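Local coordinates for protein dephospho-CoA kinase (Mycobacterium paratuberculosis, PDB 6N39) that probably phosphorylates the 3'-hydroxyl of dephospho-CoA with ATP, the last step of coenzyme A synthesis, and carries a C-terminal UPF0157 (GrpB) domain involved in its proper folding, at residues P295-I300 / K327-S332; I270-T275 / R337-H342; F264-V269 / A373-A378; R249-G254 / F353-V358. All blocks are in the same frame, centred on the assembly; numbering follows the deposited sequence.

Contact 1: P295-I300 / K327-S332; sequences PRLEHI and KRIHAS. With ACT (acetate ion), chain E.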
loop_
_atom_site.group_PDB
_atom_site.type_symbol
_atom_site.label_atom_id
_atom_site.label_comp_id
_atom_site.label_asym_id
_atom_site.label_seq_id
_atom_site.Cartn_x
_atom_site.Cartn_y
_atom_site.Cartn_z
ATOM N N PRO A 295 10.747 -6.781 -0.360
ATOM C CA PRO A 295 12.143 -7.231 -0.291
ATOM C C PRO A 295 12.909 -6.826 -1.546
ATOM O O PRO A 295 12.344 -6.691 -2.636
ATOM C CB PRO A 295 12.031 -8.767 -0.184
ATOM C CG PRO A 295 10.637 -9.010 0.404
ATOM C CD PRO A 295 9.785 -7.888 -0.193
ATOM N N ARG A 296 14.226 -6.694 -1.389
ATOM C CA ARG A 296 15.100 -6.399 -2.519
ATOM C C ARG A 296 15.526 -7.677 -3.248
ATOM O O ARG A 296 15.748 -8.717 -2.627
ATOM C CB ARG A 296 16.342 -5.647 -2.051
ATOM C CG ARG A 296 17.293 -5.286 -3.222
ATOM C CD ARG A 296 18.104 -4.045 -2.912
ATOM N NE ARG A 296 19.343 -4.375 -2.207
ATOM C CZ ARG A 296 20.263 -3.472 -1.861
ATOM N NH1 ARG A 296 20.067 -2.165 -2.146
ATOM N NH2 ARG A 296 21.368 -3.877 -1.232
ATOM N N LEU A 297 15.625 -7.599 -4.579
ATOM C CA LEU A 297 16.280 -8.649 -5.364
ATOM C C LEU A 297 17.768 -8.328 -5.384
ATOM O O LEU A 297 18.208 -7.405 -6.078
ATOM C CB LEU A 297 15.700 -8.730 -6.775
ATOM C CG LEU A 297 14.232 -9.170 -6.691
ATOM C CD1 LEU A 297 13.446 -8.781 -7.913
ATOM C CD2 LEU A 297 14.176 -10.679 -6.483
ATOM N N GLU A 298 18.539 -9.089 -4.616
ATOM C CA GLU A 298 19.890 -8.660 -4.270
ATOM C C GLU A 298 20.838 -8.690 -5.469
ATOM O O GLU A 298 21.761 -7.867 -5.538
ATOM C CB GLU A 298 20.425 -9.528 -3.121
ATOM C CG GLU A 298 21.337 -8.787 -2.140
ATOM C CD GLU A 298 20.692 -7.538 -1.508
ATOM O OE1 GLU A 298 19.509 -7.580 -1.095
ATOM O OE2 GLU A 298 21.390 -6.506 -1.428
ATOM N N HIS A 299 20.633 -9.598 -6.426
ATOM C CA HIS A 299 21.588 -9.769 -7.516
ATOM C C HIS A 299 21.132 -9.155 -8.835
ATOM O O HIS A 299 21.589 -9.594 -9.898
ATOM C CB HIS A 299 21.889 -11.247 -7.715
ATOM C CG HIS A 299 22.360 -11.913 -6.468
ATOM N ND1 HIS A 299 23.610 -11.684 -5.937
ATOM C CD2 HIS A 299 21.737 -12.762 -5.619
ATOM C CE1 HIS A 299 23.747 -12.385 -4.826
ATOM N NE2 HIS A 299 22.623 -13.047 -4.611
ATOM N N ILE A 300 20.238 -8.177 -8.803
ATOM C CA ILE A 300 19.907 -7.393 -9.994
ATOM C C ILE A 300 20.348 -5.963 -9.718
ATOM O O ILE A 300 19.771 -5.282 -8.859
ATOM C CB ILE A 300 18.416 -7.455 -10.350
ATOM C CG1 ILE A 300 17.967 -8.911 -10.533
ATOM C CG2 ILE A 300 18.147 -6.650 -11.636
ATOM C CD1 ILE A 300 16.507 -9.052 -10.901
ATOM N N LYS A 327 21.087 0.187 -11.192
ATOM C CA LYS A 327 19.839 0.448 -10.484
ATOM C C LYS A 327 19.746 -0.493 -9.286
ATOM O O LYS A 327 20.631 -1.329 -9.045
ATOM C CB LYS A 327 18.632 0.261 -11.419
ATOM C CG LYS A 327 18.377 -1.205 -11.815
ATOM C CD LYS A 327 17.059 -1.350 -12.610
ATOM C CE LYS A 327 16.612 -2.809 -12.725
ATOM N NZ LYS A 327 15.324 -2.927 -13.478
ATOM N N ARG A 328 18.661 -0.348 -8.527
ATOM C CA ARG A 328 18.220 -1.408 -7.625
ATOM C C ARG A 328 16.791 -1.789 -8.004
ATOM O O ARG A 328 16.107 -1.050 -8.716
ATOM C CB ARG A 328 18.296 -0.985 -6.133
ATOM C CG ARG A 328 19.665 -0.456 -5.664
ATOM C CD ARG A 328 20.767 -1.519 -5.624
ATOM N NE ARG A 328 22.068 -0.972 -5.178
ATOM C CZ ARG A 328 23.115 -0.692 -5.966
ATOM N NH1 ARG A 328 23.069 -0.901 -7.283
ATOM N NH2 ARG A 328 24.240 -0.221 -5.431
ATOM N N ILE A 329 16.334 -2.958 -7.551
ATOM C CA ILE A 329 14.956 -3.365 -7.808
ATOM C C ILE A 329 14.473 -4.207 -6.634
ATOM O O ILE A 329 15.195 -5.069 -6.122
ATOM C CB ILE A 329 14.802 -4.115 -9.156
ATOM C CG1 ILE A 329 13.339 -4.563 -9.393
ATOM C CG2 ILE A 329 15.766 -5.296 -9.238
ATOM C CD1 ILE A 329 13.133 -5.342 -10.777
ATOM N N HIS A 330 13.278 -3.886 -6.159
ATOM C CA HIS A 330 12.572 -4.627 -5.130
ATOM C C HIS A 330 11.302 -5.187 -5.754
ATOM O O HIS A 330 10.904 -4.795 -6.855
ATOM C CB HIS A 330 12.193 -3.719 -3.946
ATOM C CG HIS A 330 13.357 -3.100 -3.237
ATOM N ND1 HIS A 330 13.544 -3.227 -1.878
ATOM C CD2 HIS A 330 14.374 -2.321 -3.687
ATOM C CE1 HIS A 330 14.639 -2.576 -1.522
ATOM N NE2 HIS A 330 15.150 -2.003 -2.597
ATOM N N ALA A 331 10.626 -6.069 -5.026
ATOM C CA ALA A 331 9.306 -6.486 -5.494
ATOM C C ALA A 331 8.432 -6.810 -4.294
ATOM O O ALA A 331 8.925 -7.056 -3.191
ATOM C CB ALA A 331 9.371 -7.695 -6.444
ATOM N N SER A 332 7.120 -6.819 -4.523
ATOM C CA SER A 332 6.205 -7.053 -3.409
ATOM C C SER A 332 6.280 -8.502 -2.957
ATOM O O SER A 332 6.423 -9.411 -3.772
ATOM C CB SER A 332 4.769 -6.711 -3.798
ATOM O OG SER A 332 3.892 -7.034 -2.735
HETATM C C ACT E . 26.551 -0.055 -7.972
HETATM O O ACT E . 25.683 -0.690 -8.652
HETATM O OXT ACT E . 26.496 0.319 -6.755
HETATM C CH3 ACT E . 27.878 0.334 -8.762
HETATM O O HOH W 1 17.861 -0.774 -2.647
HETATM O O HOH W 2 18.663 -4.767 -6.511
#
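R296 and H330 meet where loop 295-300 runs along strand 328-331, an outermost strand of the mixed sheet in the UPF0157 (GrpB) domain. The tight part is a single beta bridge: A331 N donates to P295 O and L297 N to I329 O, both at 3.0 Å. Over one face of the H330 imidazole lies R296 CB, a CH-pi contact 3.7 Å from the ring centroid. R296 CG, anti to the backbone N (chi1 -179°), comes near I329 O, and CD lies 3.6 Å from H330 NE2, while H330 ND1 is hydrogen-bonded to Y294 O. Toward the turn at L297-I300 the backbones part: a water donates hydrogen bonds to L297 O and I300 O and accepts from I329 N. On this looser side exposed I300 rests CB on I329 CG2 at 3.6 Å, and R328 NH1 and NH2 hold an acetate. R296 NH1 comes within 3.8 Å of R328 NE, like charges together. D283 bridges both arginines, and E298 OE2 takes R296 NH2 at 2.6 Å; carboxylates probably offset the repulsion.

Contact 2: I270-T275 / R337-H342; sequences IDIQIT and RPTNVH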
loop_
_atom_site.group_PDB
_atom_site.type_symbol
_atom_site.label_atom_id
_atom_site.label_comp_id
_atom_site.label_asym_id
_atom_site.label_seq_id
_atom_site.Cartn_x
_atom_site.Cartn_y
_atom_site.Cartn_z
ATOM N N ILE A 270 2.442 -4.852 -11.508
ATOM C CA ILE A 270 2.482 -3.395 -11.575
ATOM C C ILE A 270 3.925 -2.932 -11.422
ATOM O O ILE A 270 4.598 -3.293 -10.453
ATOM C CB ILE A 270 1.575 -2.779 -10.494
ATOM C CG1 ILE A 270 0.105 -3.032 -10.864
ATOM C CG2 ILE A 270 1.856 -1.279 -10.336
ATOM C CD1 ILE A 270 -0.896 -2.450 -9.883
ATOM N N ASP A 271 4.414 -2.129 -12.372
ATOM C CA ASP A 271 5.761 -1.570 -12.268
ATOM C C ASP A 271 5.707 -0.139 -11.763
ATOM O O ASP A 271 4.927 0.678 -12.274
ATOM C CB ASP A 271 6.496 -1.600 -13.609
ATOM C CG ASP A 271 6.797 -3.009 -14.059
ATOM O OD1 ASP A 271 5.895 -3.642 -14.639
ATOM O OD2 ASP A 271 7.930 -3.468 -13.821
ATOM N N ILE A 272 6.576 0.162 -10.795
ATOM C CA ILE A 272 6.737 1.484 -10.205
ATOM C C ILE A 272 8.204 1.878 -10.303
ATOM O O ILE A 272 9.082 1.043 -10.088
ATOM C CB ILE A 272 6.324 1.497 -8.719
ATOM C CG1 ILE A 272 4.916 0.928 -8.525
ATOM C CG2 ILE A 272 6.464 2.919 -8.168
ATOM C CD1 ILE A 272 3.808 1.771 -9.211
ATOM N N GLN A 273 8.483 3.149 -10.581
ATOM C CA GLN A 273 9.849 3.647 -10.487
ATOM C C GLN A 273 9.941 4.687 -9.378
ATOM O O GLN A 273 9.185 5.663 -9.375
ATOM C CB GLN A 273 10.316 4.259 -11.816
ATOM C CG GLN A 273 11.737 4.817 -11.721
ATOM C CD GLN A 273 12.253 5.333 -13.041
ATOM O OE1 GLN A 273 13.009 4.641 -13.733
ATOM N NE2 GLN A 273 11.852 6.564 -13.407
ATOM N N ILE A 274 10.872 4.480 -8.451
ATOM C CA ILE A 274 11.307 5.508 -7.512
ATOM C C ILE A 274 12.572 6.144 -8.075
ATOM O O ILE A 274 13.577 5.445 -8.306
ATOM C CB ILE A 274 11.579 4.915 -6.120
ATOM C CG1 ILE A 274 10.335 4.194 -5.570
ATOM C CG2 ILE A 274 12.060 6.008 -5.171
ATOM C CD1 ILE A 274 10.618 3.444 -4.254
ATOM N N THR A 275 12.531 7.461 -8.296
ATOM C CA THR A 275 13.704 8.210 -8.717
ATOM C C THR A 275 14.441 8.720 -7.484
ATOM O O THR A 275 13.832 9.363 -6.624
ATOM C CB THR A 275 13.302 9.385 -9.625
ATOM O OG1 THR A 275 12.737 8.886 -10.845
ATOM C CG2 THR A 275 14.509 10.222 -9.973
ATOM N N ARG A 337 -0.852 -8.962 -4.979
ATOM C CA ARG A 337 -0.561 -7.782 -5.799
ATOM C C ARG A 337 0.912 -7.769 -6.198
ATOM O O ARG A 337 1.706 -6.940 -5.719
ATOM C CB ARG A 337 -0.937 -6.503 -5.043
ATOM C CG ARG A 337 -0.739 -5.178 -5.834
ATOM C CD ARG A 337 -1.439 -5.180 -7.201
ATOM N NE ARG A 337 -0.643 -5.876 -8.222
ATOM C CZ ARG A 337 -1.157 -6.385 -9.336
ATOM N NH1 ARG A 337 -2.469 -6.275 -9.578
ATOM N NH2 ARG A 337 -0.377 -7.026 -10.195
ATOM N N PRO A 338 1.317 -8.666 -7.095
ATOM C CA PRO A 338 2.686 -8.603 -7.620
ATOM C C PRO A 338 3.010 -7.214 -8.152
ATOM O O PRO A 338 2.215 -6.597 -8.872
ATOM C CB PRO A 338 2.690 -9.661 -8.729
ATOM C CG PRO A 338 1.623 -10.654 -8.300
ATOM C CD PRO A 338 0.548 -9.784 -7.675
ATOM N N THR A 339 4.199 -6.731 -7.786
ATOM C CA THR A 339 4.646 -5.363 -8.016
ATOM C C THR A 339 6.165 -5.368 -8.147
ATOM O O THR A 339 6.845 -5.938 -7.292
ATOM C CB THR A 339 4.269 -4.444 -6.833
ATOM O OG1 THR A 339 2.898 -4.615 -6.465
ATOM C CG2 THR A 339 4.541 -2.983 -7.149
ATOM N N ASN A 340 6.691 -4.717 -9.177
ATOM C CA ASN A 340 8.118 -4.437 -9.285
ATOM C C ASN A 340 8.380 -2.983 -8.928
ATOM O O ASN A 340 7.666 -2.092 -9.385
ATOM C CB ASN A 340 8.637 -4.693 -10.708
ATOM C CG ASN A 340 8.551 -6.123 -11.108
ATOM O OD1 ASN A 340 8.750 -7.019 -10.291
ATOM N ND2 ASN A 340 8.265 -6.362 -12.386
ATOM N N VAL A 341 9.408 -2.735 -8.121
ATOM C CA VAL A 341 9.756 -1.377 -7.713
ATOM C C VAL A 341 11.193 -1.126 -8.153
ATOM O O VAL A 341 12.143 -1.557 -7.489
ATOM C CB VAL A 341 9.586 -1.157 -6.204
ATOM C CG1 VAL A 341 9.980 0.267 -5.809
ATOM C CG2 VAL A 341 8.141 -1.414 -5.783
ATOM N N HIS A 342 11.361 -0.427 -9.269
ATOM C CA HIS A 342 12.677 -0.086 -9.794
ATOM C C HIS A 342 13.157 1.200 -9.132
ATOM O O HIS A 342 12.411 2.176 -9.063
ATOM C CB HIS A 342 12.620 0.103 -11.319
ATOM C CG HIS A 342 11.952 -1.023 -12.054
ATOM N ND1 HIS A 342 12.655 -2.073 -12.602
ATOM C CD2 HIS A 342 10.650 -1.249 -12.349
ATOM C CE1 HIS A 342 11.814 -2.910 -13.188
ATOM N NE2 HIS A 342 10.590 -2.435 -13.048
#
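D271 and H342 both set CG anti to their own carbonyl carbon (chi1 -67° and -50°), on the same face of the sheet. Carboxylate and imidazole lie nearly coplanar, their planes 16° apart. H342 NE2 donates to the anti lone pair of D271 OD2 at 3.0 Å, almost straight and in the ring plane. The same oxygen accepts a second hydrogen bond, from N340 ND2 at 3.2 Å, which arrives from above the carboxylate plane. Two donors thus fix OD2, and K327 NZ, hydrogen-bonded to H342 ND1, holds the far side of the ring. Beneath them the strands run parallel, I270 level with T339 and Q273 with H342, in a ladder that includes I272 N to N340 O at 2.9 Å. At its start P338 O accepts from I270 N and, side-on, from R337 NE and NH2; Q231 also binds NH1, and D268 NH2. I270 CG1 sits over the centre of that guanidinium, 3.8 Å above its plane. I274 CD1 meets V341 CG1 at 3.6 Å. These are the central strands of the mixed sheet: 249-253 flanks 270-276, 328-331 flanks 339-345, and helix 228-243 packs on the I272 and T339 face.

Contact 3: F264-V269 / A373-A378; sequences FAAKDV and AVKRSA. With ACT (acetate ion), chain G; ACT (acetate ion), chain F.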
loop_
_atom_site.group_PDB
_atom_site.type_symbol
_atom_site.label_atom_id
_atom_site.label_comp_id
_atom_site.label_asym_id
_atom_site.label_seq_id
_atom_site.Cartn_x
_atom_site.Cartn_y
_atom_site.Cartn_z
ATOM N N PHE A 264 -5.686 -4.412 -25.888
ATOM C CA PHE A 264 -4.309 -4.554 -25.440
ATOM C C PHE A 264 -4.226 -5.720 -24.443
ATOM O O PHE A 264 -5.218 -6.405 -24.177
ATOM C CB PHE A 264 -3.824 -3.230 -24.839
ATOM C CG PHE A 264 -2.328 -3.138 -24.643
ATOM C CD1 PHE A 264 -1.462 -3.214 -25.724
ATOM C CD2 PHE A 264 -1.795 -2.959 -23.377
ATOM C CE1 PHE A 264 -0.090 -3.127 -25.544
ATOM C CE2 PHE A 264 -0.421 -2.870 -23.186
ATOM C CZ PHE A 264 0.431 -2.955 -24.270
ATOM N N ALA A 265 -3.041 -5.947 -23.875
ATOM C CA ALA A 265 -2.818 -7.070 -22.970
ATOM C C ALA A 265 -1.462 -6.913 -22.305
ATOM O O ALA A 265 -0.532 -6.352 -22.894
ATOM C CB ALA A 265 -2.892 -8.414 -23.714
ATOM N N ALA A 266 -1.357 -7.418 -21.075
ATOM C CA ALA A 266 -0.133 -7.244 -20.305
ATOM C C ALA A 266 -0.047 -8.321 -19.234
ATOM O O ALA A 266 -1.051 -8.919 -18.845
ATOM C CB ALA A 266 -0.063 -5.858 -19.655
ATOM N N LYS A 267 1.177 -8.565 -18.778
ATOM C CA LYS A 267 1.399 -9.390 -17.601
ATOM C C LYS A 267 0.841 -8.671 -16.369
ATOM O O LYS A 267 0.931 -7.445 -16.259
ATOM C CB LYS A 267 2.900 -9.650 -17.473
ATOM C CG LYS A 267 3.320 -10.800 -16.595
ATOM C CD LYS A 267 4.848 -10.849 -16.515
ATOM C CE LYS A 267 5.331 -11.772 -15.402
ATOM N NZ LYS A 267 6.747 -11.491 -15.025
ATOM N N ASP A 268 0.238 -9.416 -15.439
ATOM C CA ASP A 268 -0.424 -8.769 -14.293
ATOM C C ASP A 268 0.584 -8.521 -13.162
ATOM O O ASP A 268 0.560 -9.120 -12.086
ATOM C CB ASP A 268 -1.620 -9.586 -13.811
ATOM C CG ASP A 268 -2.564 -8.763 -12.897
ATOM O OD1 ASP A 268 -2.130 -7.736 -12.332
ATOM O OD2 ASP A 268 -3.737 -9.146 -12.740
ATOM N N VAL A 269 1.477 -7.581 -13.421
ATOM C CA VAL A 269 2.409 -7.102 -12.413
ATOM C C VAL A 269 2.534 -5.596 -12.598
ATOM O O VAL A 269 2.657 -5.109 -13.727
ATOM C CB VAL A 269 3.774 -7.818 -12.512
ATOM C CG1 VAL A 269 4.266 -7.822 -13.936
ATOM C CG2 VAL A 269 4.801 -7.179 -11.566
ATOM N N ALA A 373 2.064 -7.316 -30.373
ATOM C CA ALA A 373 2.354 -8.496 -31.184
ATOM C C ALA A 373 3.618 -9.195 -30.697
ATOM O O ALA A 373 3.677 -10.436 -30.652
ATOM C CB ALA A 373 2.478 -8.114 -32.660
ATOM N N VAL A 374 4.634 -8.416 -30.316
ATOM C CA VAL A 374 5.838 -9.023 -29.752
ATOM C C VAL A 374 5.495 -9.798 -28.484
ATOM O O VAL A 374 5.965 -10.927 -28.283
ATOM C CB VAL A 374 6.914 -7.957 -29.474
ATOM C CG1 VAL A 374 8.043 -8.570 -28.669
ATOM C CG2 VAL A 374 7.457 -7.382 -30.774
ATOM N N LYS A 375 4.673 -9.202 -27.612
ATOM C CA LYS A 375 4.311 -9.868 -26.365
ATOM C C LYS A 375 3.565 -11.169 -26.624
ATOM O O LYS A 375 3.813 -12.176 -25.954
ATOM C CB LYS A 375 3.468 -8.943 -25.482
ATOM C CG LYS A 375 4.224 -7.754 -24.913
ATOM C CD LYS A 375 3.663 -7.358 -23.564
ATOM C CE LYS A 375 2.897 -6.061 -23.622
ATOM N NZ LYS A 375 2.294 -5.750 -22.294
ATOM N N ARG A 376 2.628 -11.163 -27.575
ATOM C CA ARG A 376 1.893 -12.386 -27.891
ATOM C C ARG A 376 2.818 -13.461 -28.429
ATOM O O ARG A 376 2.679 -14.644 -28.086
ATOM C CB ARG A 376 0.788 -12.095 -28.903
ATOM C CG ARG A 376 -0.270 -11.139 -28.390
ATOM C CD ARG A 376 -1.565 -11.859 -28.099
ATOM N NE ARG A 376 -2.591 -10.971 -27.553
ATOM C CZ ARG A 376 -3.277 -10.082 -28.269
ATOM N NH1 ARG A 376 -4.197 -9.327 -27.678
ATOM N NH2 ARG A 376 -3.045 -9.938 -29.569
ATOM N N SER A 377 3.768 -13.080 -29.283
ATOM C CA SER A 377 4.709 -14.077 -29.775
ATOM C C SER A 377 5.533 -14.648 -28.626
ATOM O O SER A 377 5.737 -15.870 -28.533
ATOM C CB SER A 377 5.604 -13.466 -30.847
ATOM O OG SER A 377 6.543 -14.412 -31.323
ATOM N N ALA A 378 5.987 -13.775 -27.723
ATOM C CA ALA A 378 6.764 -14.232 -26.578
ATOM C C ALA A 378 5.956 -15.182 -25.707
ATOM O O ALA A 378 6.463 -16.221 -25.278
ATOM C CB ALA A 378 7.244 -13.034 -25.757
HETATM C C ACT G . 4.528 -7.308 -20.110
HETATM O O ACT G . 5.127 -8.271 -20.700
HETATM O OXT ACT G . 3.276 -7.021 -20.069
HETATM C CH3 ACT G . 5.456 -6.317 -19.324
HETATM C C ACT F . -4.426 -11.403 -24.918
HETATM O O ACT F . -3.441 -12.088 -25.357
HETATM O OXT ACT F . -5.027 -10.432 -25.477
HETATM C CH3 ACT F . -4.964 -11.819 -23.486
#
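A265 and A266 run extended past the side of helix 365-382, with the CA atoms of A266 and K375 still 8.0 Å apart, so long side chains must span the gap. K375 does most of this. Bends at chi2 and chi3 (-149° and -108°) turn its CD and CE toward segment 264-269. NZ lies 3.0 Å from A265 O, in the carbonyl plane on a lone pair, and S255 is a further polar partner. NZ is also 3.5 Å from A266 CB and 3.9 Å from F264 CZ, whose side chain crosses the lysine at about a right angle. An acetate, probably from the crystallisation liquor, joins the two segments: its OXT accepts from K375 NZ at 2.7 Å and from K267 N at 2.9 Å. The next residue, R376, holds a second acetate through NE and NH1, while R376 NH1 lies 4.3 Å from A265 CB. Y389 of helix 386-411 packs on K375, and L372 on F264 and A265, tying the short strand 266-267 to the helical side of the GrpB domain. A buried ammonium thus meets a backbone carbonyl, a hydroxyl and, in this crystal, an acetate, which may favour its charged form and suggests a site able to accept small anions.

Contact 4: R249-G254 / F353-V358; sequences RVDHVG and FALLFV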
loop_
_atom_site.group_PDB
_atom_site.type_symbol
_atom_site.label_atom_id
_atom_site.label_comp_id
_atom_site.label_asym_id
_atom_site.label_seq_id
_atom_site.Cartn_x
_atom_site.Cartn_y
_atom_site.Cartn_z
ATOM N N ARG A 249 10.801 11.498 -7.000
ATOM C CA ARG A 249 9.483 11.311 -7.597
ATOM C C ARG A 249 9.226 9.818 -7.658
ATOM O O ARG A 249 10.157 9.005 -7.587
ATOM C CB ARG A 249 9.368 11.958 -8.991
ATOM C CG ARG A 249 10.392 11.481 -10.016
ATOM C CD ARG A 249 10.257 12.241 -11.368
ATOM N NE ARG A 249 9.042 11.838 -12.071
ATOM C CZ ARG A 249 8.579 12.405 -13.180
ATOM N NH1 ARG A 249 9.241 13.400 -13.764
ATOM N NH2 ARG A 249 7.451 11.958 -13.716
ATOM N N VAL A 250 7.950 9.456 -7.739
ATOM C CA VAL A 250 7.537 8.054 -7.771
ATOM C C VAL A 250 6.466 7.931 -8.841
ATOM O O VAL A 250 5.533 8.735 -8.866
ATOM C CB VAL A 250 7.001 7.579 -6.406
ATOM C CG1 VAL A 250 6.634 6.083 -6.442
ATOM C CG2 VAL A 250 8.019 7.866 -5.304
ATOM N N ASP A 251 6.606 6.955 -9.739
ATOM C CA ASP A 251 5.767 6.949 -10.937
ATOM C C ASP A 251 5.329 5.537 -11.297
ATOM O O ASP A 251 6.123 4.596 -11.241
ATOM C CB ASP A 251 6.498 7.547 -12.145
ATOM C CG ASP A 251 6.885 9.002 -11.939
ATOM O OD1 ASP A 251 6.085 9.888 -12.315
ATOM O OD2 ASP A 251 7.994 9.261 -11.407
ATOM N N HIS A 252 4.076 5.413 -11.722
ATOM C CA HIS A 252 3.553 4.185 -12.310
ATOM C C HIS A 252 4.071 4.084 -13.745
ATOM O O HIS A 252 3.867 5.002 -14.540
ATOM C CB HIS A 252 2.025 4.242 -12.258
ATOM C CG HIS A 252 1.322 3.008 -12.747
ATOM N ND1 HIS A 252 -0.012 3.018 -13.102
ATOM C CD2 HIS A 252 1.748 1.738 -12.941
ATOM C CE1 HIS A 252 -0.378 1.806 -13.482
ATOM N NE2 HIS A 252 0.671 1.010 -13.395
ATOM N N VAL A 253 4.781 3.007 -14.074
ATOM C CA VAL A 253 5.393 2.868 -15.390
ATOM C C VAL A 253 5.030 1.503 -15.971
ATOM O O VAL A 253 4.343 0.700 -15.342
ATOM C CB VAL A 253 6.924 3.053 -15.335
ATOM C CG1 VAL A 253 7.267 4.465 -14.835
ATOM C CG2 VAL A 253 7.546 1.994 -14.406
ATOM N N GLY A 254 5.521 1.240 -17.176
ATOM C CA GLY A 254 5.332 -0.067 -17.768
ATOM C C GLY A 254 3.944 -0.248 -18.356
ATOM O O GLY A 254 3.137 0.685 -18.461
ATOM N N PHE A 353 14.141 6.587 -19.584
ATOM C CA PHE A 353 13.435 5.711 -20.507
ATOM C C PHE A 353 12.173 5.124 -19.882
ATOM O O PHE A 353 11.167 4.947 -20.580
ATOM C CB PHE A 353 14.369 4.588 -20.983
ATOM C CG PHE A 353 13.755 3.715 -22.034
ATOM C CD1 PHE A 353 13.140 4.291 -23.154
ATOM C CD2 PHE A 353 13.776 2.328 -21.909
ATOM C CE1 PHE A 353 12.559 3.498 -24.131
ATOM C CE2 PHE A 353 13.216 1.526 -22.895
ATOM C CZ PHE A 353 12.600 2.109 -24.010
ATOM N N ALA A 354 12.198 4.802 -18.580
ATOM C CA ALA A 354 10.994 4.230 -17.965
ATOM C C ALA A 354 9.802 5.188 -18.061
ATOM O O ALA A 354 8.654 4.755 -18.260
ATOM C CB ALA A 354 11.268 3.852 -16.502
ATOM N N LEU A 355 10.051 6.493 -17.921
ATOM C CA LEU A 355 8.987 7.493 -18.053
ATOM C C LEU A 355 8.617 7.724 -19.524
ATOM O O LEU A 355 7.418 7.811 -19.896
ATOM C CB LEU A 355 9.452 8.799 -17.389
ATOM C CG LEU A 355 9.838 8.726 -15.896
ATOM C CD1 LEU A 355 10.414 10.034 -15.400
ATOM C CD2 LEU A 355 8.636 8.348 -15.011
ATOM N N LEU A 356 9.649 7.796 -20.373
ATOM C CA LEU A 356 9.426 8.055 -21.792
ATOM C C LEU A 356 8.594 6.945 -22.431
ATOM O O LEU A 356 7.747 7.216 -23.279
ATOM C CB LEU A 356 10.770 8.195 -22.515
ATOM C CG LEU A 356 10.726 8.232 -24.050
ATOM C CD1 LEU A 356 9.871 9.405 -24.551
ATOM C CD2 LEU A 356 12.142 8.303 -24.692
ATOM N N PHE A 357 8.866 5.691 -22.074
ATOM C CA PHE A 357 8.212 4.548 -22.714
ATOM C C PHE A 357 6.702 4.638 -22.569
ATOM O O PHE A 357 5.957 4.440 -23.543
ATOM C CB PHE A 357 8.775 3.261 -22.085
ATOM C CG PHE A 357 8.351 1.974 -22.752
ATOM C CD1 PHE A 357 8.857 1.602 -23.984
ATOM C CD2 PHE A 357 7.490 1.107 -22.102
ATOM C CE1 PHE A 357 8.484 0.403 -24.576
ATOM C CE2 PHE A 357 7.128 -0.096 -22.675
ATOM C CZ PHE A 357 7.624 -0.446 -23.918
ATOM N N VAL A 358 6.236 5.002 -21.368
ATOM C CA VAL A 358 4.802 5.199 -21.152
ATOM C C VAL A 358 4.269 6.322 -22.031
ATOM O O VAL A 358 3.237 6.165 -22.705
ATOM C CB VAL A 358 4.512 5.480 -19.667
ATOM C CG1 VAL A 358 3.031 5.771 -19.478
ATOM C CG2 VAL A 358 4.942 4.296 -18.820
HETATM O O HOH W 3 7.727 2.244 -18.716
#
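R249 NH2 donates to D251 OD1 at 2.8 Å, with NE to OD2 at 2.9 Å beside it, and this side-on pair faces L355 across the contact. This is helix-on-sheet packing in the GrpB domain: edge strand 249-253 of the mixed sheet lies against helix 349-363, their local axes 8.4 Å apart at closest and inclined at 47°. L355 and R249 reach toward each other tip to tip, and L355 CD1 sits over the centre of the guanidinium, 3.7 Å above its plane. Its other methyl, CD2, touches D251 CG at 3.6 Å, so a single leucine covers both halves of the salt bridge. The chi1 of L355 (-58°) places CG anti to the carbonyl carbon. R249 NH1 has a further partner in the carboxylate of P415, the C-terminal residue, which itself packs on L355. Farther along the strand the contact becomes apolar: V253 CG1 lies near L355 CD2 and A354 CB, and V358 CG2 fits against V253 CA and the backbone of G254. No direct hydrogen bond crosses between the segments; instead one water accepts from G254 N and donates to A354 O at 2.7 Å.

From the N terminus, the kinase part comes first, and all four contacts fall in the later GrpB region. Strand 249-253 opens contact 4, which closes only at helix 349-363; segment 264-269 opens contact 3, which closes later still at helix 365-382, so these two loops cross. Strand 270-276 follows at once and opens contact 2. Its loop lies within both of the others, and contact 1, joining 295-300 to 327-332, is innermost. Contacts 1, 2 and 4 share the mixed sheet, through probable hydrogen bonds Q273 N to D251 O on one flank and V341 N to H330 O on the other. The D268-R337 salt bridge joins the loops before strands 270-276 and 339-345, and contact 3 itself reaches helix 365-382.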